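Local coordinates for periplasmic His/Glu/Gln/Arg/opine family-binding protein (Silicibacter pomeroyi, PDB 3I6V), which probably serves as the periplasmic solute-binding component of an amino-acid ABC transporter, and can bind lysine, at residues 48-61 with 68-82. Sequence-based numbering, arbitrary orientation.
Sequences WVKNDWDSIIPNLV and IIAGMSITDERDEVI. With NA (sodium ion), chain C; LYS (lysine), chain B.
M72 reaches across to W53, I56 and I57, and its chain can be followed outward. CB lies 4.0 Å from W53 CH2, and CG stays beside the same ring atom. With CG anti to the backbone N (chi1 -176°), the side chain passes the ring at a slant, with CH2 as the touching atom. SD comes near I57 CD1. The chain then bends at chi3 (-84°) and sets CE among three residues. CE meets I57 CG1 at 3.6 Å, and it also touches W53 CH2 and I56 CG2.

The W53 ring is held between two groups. The bound lysine lays its CE 3.6 Å above one face, toward the rim. I56 CG2 sits over the opposite face. At the ring edge, R78 NH2 lies near the plane, with the guanidinium turned 82° to the indole. W53 NE1 makes a hydrogen bond to A114 O.

This is the lysine site of a family 3 solute-binding protein, a two-lobed periplasmic fold with the ligand in the cleft. R78 NH1 donates to the ligand O at 2.7 Å, and NH2 donates to OXT. NH1 also bonds to S73 O, on a lone pair in the carbonyl plane, which helps fix the guanidinium. S73 N gives the ligand O a second bond. The ligand amino N is bonded to G71 O and S73 OG; E12, Q112 and I116 add further bonds to the ligand.

Farther along helix 56-61 the contact is apolar. I68 CD1 packs on L60 CD2 at 3.8 Å. I57 CG2 and L60 CD2 both meet I82 CG2. I82 O binds the sodium ion at 2.4 Å. D79 binds it through both O and OD1, and D83 and E186 complete the site.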
# COMPACT_ATOMS: atom_id res chain seq x y z
N TRP A 48 15.71 1.47 -8.23
CA TRP A 48 14.26 1.60 -8.09
C TRP A 48 13.55 1.62 -9.43
O TRP A 48 14.01 2.29 -10.37
CB TRP A 48 13.93 2.83 -7.27
CG TRP A 48 14.27 2.62 -5.87
CD1 TRP A 48 15.46 2.91 -5.25
CD2 TRP A 48 13.43 2.02 -4.89
NE1 TRP A 48 15.40 2.53 -3.92
CE2 TRP A 48 14.17 1.98 -3.68
CE3 TRP A 48 12.14 1.51 -4.91
CZ2 TRP A 48 13.63 1.46 -2.49
CZ3 TRP A 48 11.60 1.01 -3.73
CH2 TRP A 48 12.35 0.98 -2.54
N VAL A 49 12.45 0.88 -9.53
CA VAL A 49 11.67 0.79 -10.78
C VAL A 49 10.22 1.14 -10.46
O VAL A 49 9.66 0.63 -9.47
CB VAL A 49 11.77 -0.60 -11.47
CG1 VAL A 49 11.02 -0.62 -12.84
CG2 VAL A 49 13.24 -0.99 -11.68
N LYS A 50 9.63 2.02 -11.27
CA LYS A 50 8.25 2.45 -11.09
C LYS A 50 7.39 1.59 -11.98
O LYS A 50 7.72 1.38 -13.13
CB LYS A 50 8.09 3.93 -11.47
CG LYS A 50 6.65 4.44 -11.50
CD LYS A 50 6.62 5.89 -12.03
CE LYS A 50 5.23 6.27 -12.57
NZ LYS A 50 4.41 6.92 -11.53
N ASN A 51 6.27 1.07 -11.47
CA ASN A 51 5.37 0.30 -12.31
C ASN A 51 3.94 0.57 -11.87
O ASN A 51 3.71 0.68 -10.67
CB ASN A 51 5.69 -1.22 -12.19
CG ASN A 51 5.06 -2.02 -13.30
OD1 ASN A 51 5.73 -2.35 -14.27
ND2 ASN A 51 3.79 -2.32 -13.19
N ASP A 52 2.99 0.66 -12.81
CA ASP A 52 1.60 0.91 -12.42
C ASP A 52 1.10 -0.29 -11.59
O ASP A 52 1.52 -1.45 -11.79
CB ASP A 52 0.68 1.09 -13.66
CG ASP A 52 1.01 2.35 -14.50
OD1 ASP A 52 0.59 2.39 -15.67
OD2 ASP A 52 1.68 3.28 -14.02
N TRP A 53 0.18 0.02 -10.69
CA TRP A 53 -0.42 -0.97 -9.79
C TRP A 53 -1.09 -2.12 -10.54
O TRP A 53 -0.86 -3.28 -10.20
CB TRP A 53 -1.39 -0.29 -8.83
CG TRP A 53 -2.01 -1.28 -7.87
CD1 TRP A 53 -3.22 -1.89 -8.01
CD2 TRP A 53 -1.40 -1.84 -6.70
NE1 TRP A 53 -3.43 -2.76 -6.96
CE2 TRP A 53 -2.33 -2.75 -6.14
CE3 TRP A 53 -0.16 -1.63 -6.04
CZ2 TRP A 53 -2.07 -3.46 -4.96
CZ3 TRP A 53 0.09 -2.33 -4.85
CH2 TRP A 53 -0.86 -3.22 -4.32
N ASP A 54 -1.88 -1.81 -11.58
CA ASP A 54 -2.63 -2.82 -12.34
C ASP A 54 -1.76 -3.97 -12.84
O ASP A 54 -2.19 -5.14 -12.86
CB ASP A 54 -3.34 -2.20 -13.56
CG ASP A 54 -4.42 -1.19 -13.16
OD1 ASP A 54 -4.68 -1.04 -11.95
OD2 ASP A 54 -5.02 -0.52 -14.06
N SER A 55 -0.53 -3.67 -13.20
CA SER A 55 0.31 -4.69 -13.79
C SER A 55 1.54 -5.01 -12.89
O SER A 55 2.47 -5.65 -13.36
CB SER A 55 0.77 -4.21 -15.19
OG SER A 55 1.52 -3.00 -15.06
N ILE A 56 1.56 -4.58 -11.62
CA ILE A 56 2.77 -4.71 -10.80
C ILE A 56 3.11 -6.18 -10.48
O ILE A 56 4.29 -6.54 -10.39
CB ILE A 56 2.70 -3.81 -9.51
CG1 ILE A 56 4.10 -3.53 -8.98
CG2 ILE A 56 1.70 -4.40 -8.44
CD1 ILE A 56 4.16 -2.26 -8.08
N ILE A 57 2.09 -7.02 -10.35
CA ILE A 57 2.33 -8.44 -10.14
C ILE A 57 2.80 -9.13 -11.44
O ILE A 57 3.84 -9.75 -11.43
CB ILE A 57 1.16 -9.16 -9.44
CG1 ILE A 57 1.09 -8.73 -7.96
CG2 ILE A 57 1.35 -10.70 -9.53
CD1 ILE A 57 -0.06 -9.44 -7.14
N PRO A 58 2.03 -9.02 -12.55
CA PRO A 58 2.53 -9.71 -13.79
C PRO A 58 3.91 -9.25 -14.21
O PRO A 58 4.72 -10.07 -14.66
CB PRO A 58 1.49 -9.33 -14.87
CG PRO A 58 0.33 -8.75 -14.18
CD PRO A 58 0.65 -8.53 -12.69
N ASN A 59 4.22 -7.96 -14.04
CA ASN A 59 5.55 -7.47 -14.42
C ASN A 59 6.71 -7.91 -13.49
O ASN A 59 7.86 -7.96 -13.94
CB ASN A 59 5.53 -5.95 -14.67
CG ASN A 59 4.71 -5.59 -15.92
OD1 ASN A 59 4.29 -6.48 -16.66
ND2 ASN A 59 4.50 -4.31 -16.16
N LEU A 60 6.41 -8.23 -12.22
CA LEU A 60 7.37 -8.93 -11.37
C LEU A 60 7.58 -10.33 -11.92
O LEU A 60 8.72 -10.79 -12.06
CB LEU A 60 6.85 -9.05 -9.91
CG LEU A 60 7.57 -10.06 -9.00
CD1 LEU A 60 8.97 -9.56 -8.66
CD2 LEU A 60 6.81 -10.31 -7.69
N VAL A 61 6.47 -11.02 -12.19
CA VAL A 61 6.55 -12.42 -12.68
C VAL A 61 7.35 -12.51 -14.01
O VAL A 61 8.11 -13.46 -14.19
CB VAL A 61 5.12 -13.06 -12.79
CG1 VAL A 61 5.16 -14.43 -13.50
CG2 VAL A 61 4.50 -13.21 -11.38
N ILE A 68 8.34 -6.45 -5.12
CA ILE A 68 7.28 -5.44 -5.02
C ILE A 68 7.31 -4.89 -3.60
O ILE A 68 7.19 -5.66 -2.66
CB ILE A 68 5.89 -6.03 -5.33
CG1 ILE A 68 5.84 -6.48 -6.79
CG2 ILE A 68 4.77 -5.01 -5.04
CD1 ILE A 68 4.56 -7.29 -7.11
N ILE A 69 7.53 -3.58 -3.46
CA ILE A 69 7.45 -2.93 -2.16
C ILE A 69 6.57 -1.69 -2.41
O ILE A 69 7.05 -0.65 -2.88
CB ILE A 69 8.86 -2.64 -1.57
CG1 ILE A 69 8.76 -2.03 -0.16
CG2 ILE A 69 9.74 -1.79 -2.56
CD1 ILE A 69 10.17 -1.83 0.51
N ALA A 70 5.27 -1.85 -2.17
CA ALA A 70 4.27 -0.95 -2.76
C ALA A 70 2.97 -1.01 -1.96
O ALA A 70 1.88 -1.09 -2.54
CB ALA A 70 4.01 -1.33 -4.26
N GLY A 71 3.09 -0.99 -0.63
CA GLY A 71 1.92 -1.05 0.27
C GLY A 71 0.99 -2.23 0.02
O GLY A 71 -0.21 -2.12 0.24
N MET A 72 1.54 -3.36 -0.42
CA MET A 72 0.74 -4.53 -0.86
C MET A 72 0.49 -5.44 0.35
O MET A 72 1.44 -5.93 0.94
CB MET A 72 1.49 -5.35 -1.92
CG MET A 72 0.68 -6.57 -2.54
SD MET A 72 1.50 -7.42 -3.90
CE MET A 72 1.00 -6.34 -5.22
N SER A 73 -0.78 -5.64 0.70
CA SER A 73 -1.15 -6.56 1.76
C SER A 73 -0.85 -8.00 1.39
O SER A 73 -1.07 -8.43 0.24
CB SER A 73 -2.65 -6.45 2.05
OG SER A 73 -2.93 -5.18 2.65
N ILE A 74 -0.37 -8.74 2.38
CA ILE A 74 -0.13 -10.18 2.22
C ILE A 74 -1.51 -10.86 2.18
O ILE A 74 -2.28 -10.67 3.10
CB ILE A 74 0.67 -10.71 3.40
CG1 ILE A 74 2.08 -10.16 3.37
CG2 ILE A 74 0.76 -12.28 3.34
CD1 ILE A 74 2.79 -10.19 4.77
N THR A 75 -1.85 -11.59 1.11
CA THR A 75 -3.12 -12.32 1.08
C THR A 75 -2.92 -13.71 0.47
O THR A 75 -1.96 -13.94 -0.29
CB THR A 75 -4.20 -11.64 0.24
OG1 THR A 75 -3.84 -11.75 -1.15
CG2 THR A 75 -4.36 -10.15 0.63
N ASP A 76 -3.86 -14.61 0.76
CA ASP A 76 -3.79 -16.00 0.27
C ASP A 76 -3.95 -16.01 -1.23
O ASP A 76 -3.29 -16.77 -1.91
CB ASP A 76 -4.89 -16.90 0.87
CG ASP A 76 -4.64 -17.23 2.35
OD1 ASP A 76 -3.50 -17.07 2.83
OD2 ASP A 76 -5.60 -17.62 3.04
N GLU A 77 -4.82 -15.12 -1.73
CA GLU A 77 -5.07 -15.03 -3.17
C GLU A 77 -3.80 -14.63 -3.94
O GLU A 77 -3.53 -15.14 -5.05
CB GLU A 77 -6.24 -14.05 -3.47
CG GLU A 77 -6.32 -13.61 -4.95
CD GLU A 77 -7.59 -12.85 -5.30
OE1 GLU A 77 -8.41 -12.57 -4.38
OE2 GLU A 77 -7.75 -12.52 -6.49
N ARG A 78 -3.02 -13.71 -3.37
CA ARG A 78 -1.81 -13.27 -4.08
C ARG A 78 -0.72 -14.30 -3.89
O ARG A 78 0.13 -14.48 -4.73
CB ARG A 78 -1.30 -11.89 -3.63
CG ARG A 78 -2.21 -10.76 -4.14
CD ARG A 78 -2.00 -9.48 -3.31
NE ARG A 78 -2.84 -8.39 -3.82
CZ ARG A 78 -3.18 -7.32 -3.11
NH1 ARG A 78 -2.83 -7.25 -1.83
NH2 ARG A 78 -3.93 -6.38 -3.66
N ASP A 79 -0.75 -14.97 -2.77
CA ASP A 79 0.15 -16.13 -2.56
C ASP A 79 -0.02 -17.27 -3.61
O ASP A 79 0.88 -18.14 -3.74
CB ASP A 79 0.05 -16.60 -1.10
CG ASP A 79 1.02 -17.74 -0.76
OD1 ASP A 79 2.25 -17.67 -1.11
OD2 ASP A 79 0.55 -18.73 -0.15
N GLU A 80 -1.11 -17.27 -4.38
CA GLU A 80 -1.26 -18.23 -5.49
C GLU A 80 -0.25 -17.98 -6.58
O GLU A 80 0.11 -18.91 -7.28
CB GLU A 80 -2.66 -18.18 -6.13
CG GLU A 80 -3.80 -18.42 -5.13
CD GLU A 80 -5.18 -18.11 -5.73
OE1 GLU A 80 -5.28 -17.74 -6.92
OE2 GLU A 80 -6.18 -18.23 -4.99
N VAL A 81 0.23 -16.74 -6.75
CA VAL A 81 1.19 -16.44 -7.85
C VAL A 81 2.57 -15.88 -7.45
O VAL A 81 3.54 -15.98 -8.21
CB VAL A 81 0.60 -15.50 -8.87
CG1 VAL A 81 -0.55 -16.20 -9.67
CG2 VAL A 81 0.11 -14.22 -8.14
N ILE A 82 2.66 -15.27 -6.27
CA ILE A 82 3.94 -14.73 -5.80
C ILE A 82 4.15 -15.18 -4.35
O ILE A 82 3.22 -15.74 -3.77
CB ILE A 82 3.97 -13.15 -5.86
CG1 ILE A 82 2.87 -12.56 -4.99
CG2 ILE A 82 3.85 -12.66 -7.33
CD1 ILE A 82 3.05 -11.02 -4.72
NA NA C . 3.05 -18.14 -3.32
N LYS B . -3.00 -2.82 1.00
CA LYS B . -4.11 -2.87 -0.01
C LYS B . -3.94 -4.05 -0.94
O LYS B . -2.89 -4.70 -0.89
CB LYS B . -4.16 -1.55 -0.82
CG LYS B . -2.96 -1.31 -1.73
CD LYS B . -3.10 0.09 -2.43
CE LYS B . -1.94 0.38 -3.46
NZ LYS B . -2.08 1.82 -4.02
OXT LYS B . -4.84 -4.34 -1.78